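Long-range contacts in WZI (Escherichia coli, PDB 2YNK), which acts as an outer-membrane lectin, a carbohydrate-binding beta-barrel that takes part in the assembly of the group 1 capsule: residues F145-W151 and D164-T170; Q196-S200 and K212-R217; E119-N123 and Q354-P358. The contacts are given in a common frame with arbitrary orientation. Numbering follows the deposited sequence.

Overall arrangement
Contact 2 is part of the Wzi barrel wall, whereas contacts 1 and 3 are made largely by the connections between strands. Contact 1 touches both others: its centre is about 11 Å from that of contact 2 and about 13 Å from that of contact 3, while contacts 2 and 3 are about 20 Å apart between centres and do not touch. Gln150 of contact 1 reaches the hairpin of contact 2, with Gln150 NE2 2.6 Å from Gln196 OE1. Arg167 meets both segments of contact 3, the loop 119-123 and the turn of the 354-358 hairpin, and Arg167 O lies 2.7 Å from Gln354 NE2 in a weak hydrogen bond. Gln147 and Thr170 of contact 1 also line a site occupied by n-octane.

Contact 1 (F145-W151 and D164-T170); sequences FGQVPQW and DAMRPMT. With OCT (N-octane), chain B.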
loop_
_atom_site.group_PDB
_atom_site.type_symbol
_atom_site.label_atom_id
_atom_site.label_comp_id
_atom_site.label_asym_id
_atom_site.label_seq_id
_atom_site.Cartn_x
_atom_site.Cartn_y
_atom_site.Cartn_z
ATOM N N PHE A 145 17.885 3.805 -0.989
ATOM C CA PHE A 145 17.784 5.036 -0.211
ATOM C C PHE A 145 16.874 6.014 -0.921
ATOM O O PHE A 145 16.947 6.158 -2.140
ATOM C CB PHE A 145 19.140 5.707 0.029
ATOM C CG PHE A 145 19.040 6.947 0.881
ATOM C CD1 PHE A 145 18.964 6.854 2.262
ATOM C CD2 PHE A 145 18.969 8.208 0.300
ATOM C CE1 PHE A 145 18.840 7.996 3.048
ATOM C CE2 PHE A 145 18.847 9.346 1.076
ATOM C CZ PHE A 145 18.783 9.239 2.450
ATOM N N GLY A 146 16.033 6.695 -0.143
ATOM C CA GLY A 146 15.090 7.668 -0.684
ATOM C C GLY A 146 13.833 7.812 0.149
ATOM O O GLY A 146 13.825 7.526 1.352
ATOM N N GLN A 147 12.765 8.266 -0.499
ATOM C CA GLN A 147 11.464 8.349 0.134
ATOM C C GLN A 147 10.559 7.375 -0.568
ATOM O O GLN A 147 9.759 7.775 -1.421
ATOM C CB GLN A 147 10.898 9.770 0.056
ATOM C CG GLN A 147 11.630 10.739 0.963
ATOM C CD GLN A 147 11.076 12.148 0.942
ATOM O OE1 GLN A 147 10.405 12.566 -0.005
ATOM N NE2 GLN A 147 11.369 12.901 1.992
ATOM N N VAL A 148 10.696 6.094 -0.215
ATOM C CA VAL A 148 9.934 5.033 -0.881
ATOM C C VAL A 148 8.714 4.631 -0.057
ATOM O O VAL A 148 8.861 4.238 1.102
ATOM C CB VAL A 148 10.793 3.768 -1.139
ATOM C CG1 VAL A 148 9.945 2.667 -1.770
ATOM C CG2 VAL A 148 11.985 4.112 -2.007
ATOM N N PRO A 149 7.509 4.710 -0.655
ATOM C CA PRO A 149 6.334 4.180 0.030
ATOM C C PRO A 149 6.338 2.659 0.099
ATOM O O PRO A 149 6.894 1.981 -0.800
ATOM C CB PRO A 149 5.169 4.664 -0.842
ATOM C CG PRO A 149 5.758 4.842 -2.191
ATOM C CD PRO A 149 7.158 5.321 -1.948
ATOM N N GLN A 150 5.702 2.140 1.151
ATOM C CA GLN A 150 5.547 0.696 1.335
ATOM C C GLN A 150 4.075 0.314 1.409
ATOM O O GLN A 150 3.186 1.188 1.484
ATOM C CB GLN A 150 6.232 0.246 2.626
ATOM C CG GLN A 150 7.746 0.344 2.626
ATOM C CD GLN A 150 8.305 0.560 4.022
ATOM O OE1 GLN A 150 8.030 1.579 4.673
ATOM N NE2 GLN A 150 9.108 -0.391 4.484
ATOM N N TRP A 151 3.835 -0.997 1.375
ATOM C CA TRP A 151 2.548 -1.557 1.766
ATOM C C TRP A 151 2.764 -2.879 2.402
ATOM O O TRP A 151 3.343 -3.776 1.782
ATOM C CB TRP A 151 1.637 -1.712 0.575
ATOM C CG TRP A 151 0.226 -2.108 0.915
ATOM C CD1 TRP A 151 -0.283 -3.391 1.070
ATOM C CD2 TRP A 151 -0.917 -1.218 1.120
ATOM N NE1 TRP A 151 -1.627 -3.356 1.349
ATOM C CE2 TRP A 151 -2.066 -2.077 1.395
ATOM C CE3 TRP A 151 -1.095 0.159 1.104
ATOM C CZ2 TRP A 151 -3.326 -1.556 1.636
ATOM C CZ3 TRP A 151 -2.375 0.669 1.341
ATOM C CH2 TRP A 151 -3.458 -0.170 1.594
ATOM N N ASP A 164 0.052 3.683 3.271
ATOM C CA ASP A 164 0.262 4.479 2.084
ATOM C C ASP A 164 -0.320 5.869 2.204
ATOM O O ASP A 164 -0.243 6.636 1.248
ATOM C CB ASP A 164 -0.575 3.790 1.014
ATOM C CG ASP A 164 0.019 3.859 -0.332
ATOM O OD1 ASP A 164 1.252 4.000 -0.443
ATOM O OD2 ASP A 164 -0.765 3.730 -1.282
ATOM N N ALA A 165 -0.920 6.171 3.365
ATOM C CA ALA A 165 -1.886 7.249 3.526
ATOM C C ALA A 165 -1.250 8.424 4.252
ATOM O O ALA A 165 -1.731 8.866 5.305
ATOM C CB ALA A 165 -3.080 6.724 4.312
HETATM N N MSE A 166 -0.158 8.918 3.683
HETATM C CA MSE A 166 0.839 9.694 4.422
HETATM C C MSE A 166 2.007 9.871 3.502
HETATM O O MSE A 166 2.159 9.130 2.534
HETATM C CB MSE A 166 1.321 8.885 5.623
HETATM C CG MSE A 166 1.364 7.408 5.185
HETATM SE SE MSE A 166 3.062 6.607 5.667
HETATM C CE MSE A 166 4.022 7.017 3.995
ATOM N N ARG A 167 2.862 10.840 3.794
ATOM C CA ARG A 167 3.978 11.123 2.912
ATOM C C ARG A 167 5.073 10.124 3.208
ATOM O O ARG A 167 5.380 9.886 4.381
ATOM C CB ARG A 167 4.474 12.555 3.091
ATOM C CG ARG A 167 3.380 13.568 2.840
ATOM C CD ARG A 167 3.879 14.996 2.930
ATOM N NE ARG A 167 3.946 15.580 1.603
ATOM C CZ ARG A 167 3.067 16.432 1.099
ATOM N NH1 ARG A 167 2.040 16.874 1.808
ATOM N NH2 ARG A 167 3.237 16.870 -0.131
ATOM N N PRO A 168 5.660 9.528 2.152
ATOM C CA PRO A 168 6.695 8.525 2.356
ATOM C C PRO A 168 7.898 9.137 3.068
ATOM O O PRO A 168 8.183 10.330 2.883
ATOM C CB PRO A 168 7.045 8.076 0.933
ATOM C CG PRO A 168 6.637 9.212 0.058
ATOM C CD PRO A 168 5.451 9.829 0.724
HETATM N N MSE A 169 8.584 8.331 3.877
HETATM C CA MSE A 169 9.632 8.831 4.748
HETATM C C MSE A 169 10.969 8.513 4.193
HETATM O O MSE A 169 11.152 7.492 3.516
HETATM C CB MSE A 169 9.542 8.179 6.114
HETATM C CG MSE A 169 8.144 8.313 6.699
HETATM SE SE MSE A 169 8.112 7.394 8.439
HETATM C CE MSE A 169 7.953 5.549 7.734
ATOM N N THR A 170 11.934 9.366 4.514
ATOM C CA THR A 170 13.294 9.219 4.028
ATOM C C THR A 170 14.022 8.164 4.825
ATOM O O THR A 170 14.047 8.223 6.062
ATOM C CB THR A 170 14.056 10.539 4.105
ATOM O OG1 THR A 170 13.599 11.386 3.048
ATOM C CG2 THR A 170 15.549 10.323 3.963
HETATM C C1 OCT B . 18.230 9.650 -5.543
HETATM C C2 OCT B . 18.188 10.030 -4.075
HETATM C C3 OCT B . 16.857 10.687 -3.702
HETATM C C4 OCT B . 16.818 11.083 -2.223
HETATM C C5 OCT B . 15.663 12.036 -1.912
HETATM C C6 OCT B . 15.478 12.229 -0.401
HETATM C C7 OCT B . 15.607 13.682 0.082
HETATM C C8 OCT B . 14.564 14.063 1.123
#
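Thr170, Pro168 and Asp164 give up the most surface here, and they meet successive, overlapping parts of 145-151. Thr170 OG1 accepts a hydrogen bond from Gln147 NE2 (2.9 Å), while Gln147 OE1 is held by Asn130 of strand 127-138. Thr170 CG2 lies 3.7 Å from Phe145 CZ, and Thr170 CA makes a CA-H...O contact of 3.2 Å with Gly146 O. Both Thr170 OG1 and Gln147 NE2 also approach C8 of the bound octane, at 3.4 and 3.5 Å. The two segments begin and end the long connection between adjacent beta-barrel strands 141-145 and 170-176; just past the first strand the chain turns a corner at Gly146, whose phi/psi of 151/-156° would jam a CB against the preceding carbonyl. Beyond the corner the CA-to-CB bond of Pro168 points toward the other segment: Pro168 CB sits 3.6 Å from Gln147 O and 4.0 Å from Pro149 CD, an apolar proline-proline contact. Farther along, Asp164 CB meets the edge of the Trp151 indole, 3.6 Å from CZ3. Asp164 OD1 comes within 4.0 Å of Pro149 CB, and its OD2 accepts a hydrogen bond from the backbone of Gly87.

Contact 2 (Q196-S200 and K212-R217); sequences QISAS and KIIGGR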
loop_
_atom_site.group_PDB
_atom_site.type_symbol
_atom_site.label_atom_id
_atom_site.label_comp_id
_atom_site.label_asym_id
_atom_site.label_seq_id
_atom_site.Cartn_x
_atom_site.Cartn_y
_atom_site.Cartn_z
ATOM N N GLN A 196 11.465 -7.758 4.333
ATOM C CA GLN A 196 11.706 -6.338 4.108
ATOM C C GLN A 196 12.152 -5.725 5.416
ATOM O O GLN A 196 11.515 -5.921 6.450
ATOM C CB GLN A 196 10.454 -5.633 3.587
ATOM C CG GLN A 196 10.744 -4.273 2.972
ATOM C CD GLN A 196 9.487 -3.529 2.601
ATOM O OE1 GLN A 196 8.934 -2.775 3.408
ATOM N NE2 GLN A 196 9.013 -3.746 1.387
ATOM N N ILE A 197 13.261 -5.004 5.383
ATOM C CA ILE A 197 13.698 -4.255 6.553
ATOM C C ILE A 197 13.774 -2.805 6.135
ATOM O O ILE A 197 14.141 -2.517 4.998
ATOM C CB ILE A 197 15.049 -4.763 7.109
ATOM C CG1 ILE A 197 16.182 -4.568 6.100
ATOM C CG2 ILE A 197 14.944 -6.239 7.480
ATOM C CD1 ILE A 197 17.483 -5.219 6.523
ATOM N N SER A 198 13.384 -1.898 7.032
ATOM C CA SER A 198 13.536 -0.457 6.770
ATOM C C SER A 198 13.849 0.353 8.020
ATOM O O SER A 198 13.327 0.073 9.113
ATOM C CB SER A 198 12.297 0.120 6.067
ATOM O OG SER A 198 11.125 -0.017 6.851
ATOM N N ALA A 199 14.723 1.343 7.839
ATOM C CA ALA A 199 15.003 2.363 8.862
ATOM C C ALA A 199 14.765 3.743 8.246
ATOM O O ALA A 199 15.373 4.084 7.236
ATOM C CB ALA A 199 16.423 2.236 9.383
ATOM N N SER A 200 13.862 4.511 8.858
ATOM C CA SER A 200 13.363 5.779 8.310
ATOM C C SER A 200 13.314 6.887 9.374
ATOM O O SER A 200 13.341 6.621 10.574
ATOM C CB SER A 200 11.956 5.581 7.740
ATOM O OG SER A 200 11.935 4.656 6.660
ATOM N N LYS A 212 12.579 7.941 14.504
ATOM C CA LYS A 212 12.847 6.899 13.548
ATOM C C LYS A 212 11.718 5.895 13.564
ATOM O O LYS A 212 11.150 5.604 14.616
ATOM C CB LYS A 212 14.165 6.206 13.863
ATOM C CG LYS A 212 15.282 7.150 14.292
ATOM C CD LYS A 212 15.512 8.294 13.318
ATOM C CE LYS A 212 16.681 9.148 13.775
ATOM N NZ LYS A 212 16.882 10.300 12.858
ATOM N N ILE A 213 11.378 5.390 12.383
ATOM C CA ILE A 213 10.564 4.198 12.281
ATOM C C ILE A 213 11.492 3.110 11.754
ATOM O O ILE A 213 12.005 3.203 10.641
ATOM C CB ILE A 213 9.336 4.404 11.378
ATOM C CG1 ILE A 213 8.441 5.516 11.937
ATOM C CG2 ILE A 213 8.521 3.125 11.280
ATOM C CD1 ILE A 213 7.704 5.159 13.217
ATOM N N ILE A 214 11.746 2.110 12.590
ATOM C CA ILE A 214 12.559 0.961 12.210
ATOM C C ILE A 214 11.655 -0.255 12.233
ATOM O O ILE A 214 10.841 -0.408 13.152
ATOM C CB ILE A 214 13.763 0.783 13.154
ATOM C CG1 ILE A 214 14.677 2.010 13.038
ATOM C CG2 ILE A 214 14.534 -0.484 12.814
ATOM C CD1 ILE A 214 15.402 2.358 14.314
ATOM N N GLY A 215 11.771 -1.097 11.211
ATOM C CA GLY A 215 10.799 -2.169 11.029
ATOM C C GLY A 215 11.239 -3.353 10.199
ATOM O O GLY A 215 12.211 -3.294 9.433
ATOM N N GLY A 216 10.487 -4.433 10.346
ATOM C CA GLY A 216 10.819 -5.692 9.712
ATOM C C GLY A 216 9.555 -6.438 9.359
ATOM O O GLY A 216 8.560 -6.385 10.092
ATOM N N ARG A 217 9.595 -7.124 8.227
ATOM C CA ARG A 217 8.472 -7.920 7.782
ATOM C C ARG A 217 8.955 -9.183 7.079
ATOM O O ARG A 217 9.932 -9.156 6.321
ATOM C CB ARG A 217 7.592 -7.107 6.848
ATOM C CG ARG A 217 6.578 -7.961 6.107
ATOM C CD ARG A 217 5.567 -7.126 5.361
ATOM N NE ARG A 217 4.585 -7.978 4.705
ATOM C CZ ARG A 217 3.540 -8.535 5.311
ATOM N NH1 ARG A 217 3.327 -8.343 6.615
ATOM N NH2 ARG A 217 2.702 -9.291 4.609
#
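Six backbone hydrogen bonds join 196-200 to 212-217, in three reciprocal pairs. Gln196 N to Arg217 O and Arg217 N to Gln196 O are both 2.9 Å; Ser198 N to Gly215 O is 3.0 Å and Gly215 N to Ser198 O 2.9 Å; Ser200 N to Ile213 O and Ile213 N to Ser200 O are both 2.9 Å. The intervening pairs, Ile197 with Gly216 and Ala199 with Ile214, are non-hydrogen-bonded, flanked by CA-H...O contacts such as Ile214 CA to Ser198 O at 3.3 Å. The strands run antiparallel at 177°, 4.7 Å between axes: regular pairing within a hairpin of an outer-membrane beta-barrel. Side-chain packing is slight, because Gly215 and Gly216 present none to Ser198 and Ile197; Ala199 CB against Ile214 CG1, at 4.1 Å, is the apolar contact. Ile197, Ala199 and Ile214 share one face. The other carries Gln196, Ser198, Ser200, Ile213 and Arg217; Gln196 bonds to Trp152 and Gln150, Ser198 to Gln150, and Arg217 to Thr29, with a salt bridge to Asp274. An apolar face and one rich in polar groups are consistent with the outward and inward sides of such a barrel. Strand 170-176 continues the sheet beyond 196-200, the backbones of Ile197 and Ala199 bonding to those of Met174 and Phe172; beyond 212-217, strand 226-236 takes the backbone bonds of Lys212, Ile214 and Gly216 through Trp236, Met234 and Arg232.

Contact 3 (E119-N123 and Q354-P358); sequences ERISN and QQGYP
This is a loop-to-hairpin contact, made between the connection from strand 107-116 to strand 127-138 and a small two-stranded hairpin, 353-354 with 357-358, outside the barrel sheet. Gln354 to Tyr357 form a type I' turn, with Gln355 at phi/psi 50/39° and Gly356 at 85/-17°, closed by Gln354 N to Tyr357 O (2.8 Å) and Tyr357 N to Gln354 O (2.9 Å): a tight beta-hairpin with a two-residue loop. Opposite it, Ile121 (-93/134°), Ser122 (-65/160°) and Asn123 (-159/173°) are extended; the nearest CA pair is Ser122 and Gln355, 5.8 Å apart. Ile121 (chi1 m, chi2 t) covers one face of the Tyr357 ring (chi1 m, chi2 65°), its CG1 3.5 Å from the centroid, 4° off the normal, a CH-pi contact. Gln355 (chi1 m, chi2 t, chi3 -57°) packs CB 3.9 Å from Ile121 CG2, and its NE2 gives Asn123 OD1 a weak hydrogen bond (3.3 Å). Since Gln355 NE2 also bonds to Gln204, the contact relies largely on apolar packing of Ile121.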
loop_
_atom_site.group_PDB
_atom_site.type_symbol
_atom_site.label_atom_id
_atom_site.label_comp_id
_atom_site.label_asym_id
_atom_site.label_seq_id
_atom_site.Cartn_x
_atom_site.Cartn_y
_atom_site.Cartn_z
ATOM N N GLU A 119 -2.615 22.082 -0.214
ATOM C CA GLU A 119 -2.119 20.995 0.637
ATOM C C GLU A 119 -3.226 20.335 1.453
ATOM O O GLU A 119 -4.034 21.019 2.089
ATOM C CB GLU A 119 -1.062 21.512 1.620
ATOM C CG GLU A 119 0.301 21.816 1.015
ATOM C CD GLU A 119 1.320 22.223 2.073
ATOM O OE1 GLU A 119 0.918 22.791 3.121
ATOM O OE2 GLU A 119 2.527 21.974 1.853
ATOM N N ARG A 120 -3.247 19.004 1.424
ATOM C CA ARG A 120 -4.065 18.217 2.331
ATOM C C ARG A 120 -3.178 17.794 3.498
ATOM O O ARG A 120 -3.506 18.027 4.658
ATOM C CB ARG A 120 -4.627 16.993 1.614
ATOM C CG ARG A 120 -5.468 17.306 0.384
ATOM C CD ARG A 120 -5.801 16.035 -0.384
ATOM N NE ARG A 120 -6.709 16.269 -1.502
ATOM C CZ ARG A 120 -7.130 15.323 -2.339
ATOM N NH1 ARG A 120 -6.722 14.073 -2.194
ATOM N NH2 ARG A 120 -7.957 15.627 -3.333
ATOM N N ILE A 121 -2.044 17.181 3.175
ATOM C CA ILE A 121 -1.043 16.812 4.168
ATOM C C ILE A 121 -0.031 17.957 4.269
ATOM O O ILE A 121 0.402 18.476 3.255
ATOM C CB ILE A 121 -0.345 15.479 3.784
ATOM C CG1 ILE A 121 -1.383 14.379 3.531
ATOM C CG2 ILE A 121 0.615 15.030 4.871
ATOM C CD1 ILE A 121 -0.808 12.974 3.496
ATOM N N SER A 122 0.331 18.360 5.483
ATOM C CA SER A 122 1.285 19.462 5.671
ATOM C C SER A 122 2.654 19.121 5.146
ATOM O O SER A 122 3.000 17.945 4.986
ATOM C CB SER A 122 1.435 19.828 7.150
ATOM O OG SER A 122 0.313 20.560 7.592
ATOM N N ASN A 123 3.446 20.158 4.900
ATOM C CA ASN A 123 4.811 19.974 4.475
ATOM C C ASN A 123 5.636 21.212 4.752
ATOM O O ASN A 123 5.105 22.235 5.188
ATOM C CB ASN A 123 4.841 19.635 2.981
ATOM C CG ASN A 123 5.873 18.575 2.635
ATOM O OD1 ASN A 123 6.204 17.713 3.447
ATOM N ND2 ASN A 123 6.378 18.639 1.413
ATOM N N GLN A 354 2.437 10.672 10.728
ATOM C CA GLN A 354 3.339 11.704 10.249
ATOM C C GLN A 354 2.507 12.803 9.646
ATOM O O GLN A 354 1.657 12.527 8.798
ATOM C CB GLN A 354 4.276 11.170 9.189
ATOM C CG GLN A 354 5.299 12.199 8.753
ATOM C CD GLN A 354 6.240 11.679 7.714
ATOM O OE1 GLN A 354 7.410 11.444 7.991
ATOM N NE2 GLN A 354 5.737 11.492 6.508
ATOM N N GLN A 355 2.754 14.040 10.090
ATOM C CA GLN A 355 2.025 15.217 9.626
ATOM C C GLN A 355 0.527 15.010 9.694
ATOM O O GLN A 355 -0.224 15.444 8.820
ATOM C CB GLN A 355 2.482 15.610 8.229
ATOM C CG GLN A 355 3.969 15.925 8.208
ATOM C CD GLN A 355 4.546 16.073 6.825
ATOM O OE1 GLN A 355 4.447 15.163 5.997
ATOM N NE2 GLN A 355 5.196 17.205 6.576
ATOM N N GLY A 356 0.101 14.341 10.758
ATOM C CA GLY A 356 -1.311 14.127 11.030
ATOM C C GLY A 356 -1.874 12.922 10.318
ATOM O O GLY A 356 -2.953 12.428 10.664
ATOM N N TYR A 357 -1.147 12.445 9.312
ATOM C CA TYR A 357 -1.642 11.370 8.486
ATOM C C TYR A 357 -1.061 10.047 8.968
ATOM O O TYR A 357 0.135 9.950 9.276
ATOM C CB TYR A 357 -1.410 11.679 7.017
ATOM C CG TYR A 357 -2.531 12.554 6.468
ATOM C CD1 TYR A 357 -2.723 13.850 6.944
ATOM C CD2 TYR A 357 -3.437 12.066 5.523
ATOM C CE1 TYR A 357 -3.761 14.640 6.483
ATOM C CE2 TYR A 357 -4.473 12.853 5.052
ATOM C CZ TYR A 357 -4.632 14.145 5.538
ATOM O OH TYR A 357 -5.659 14.944 5.075
ATOM N N PRO A 358 -1.938 9.044 9.123
ATOM C CA PRO A 358 -1.566 7.768 9.707
ATOM C C PRO A 358 -0.538 6.992 8.875
ATOM O O PRO A 358 -0.636 6.967 7.660
ATOM C CB PRO A 358 -2.896 7.007 9.741
ATOM C CG PRO A 358 -3.691 7.601 8.641
ATOM C CD PRO A 358 -3.346 9.051 8.685
#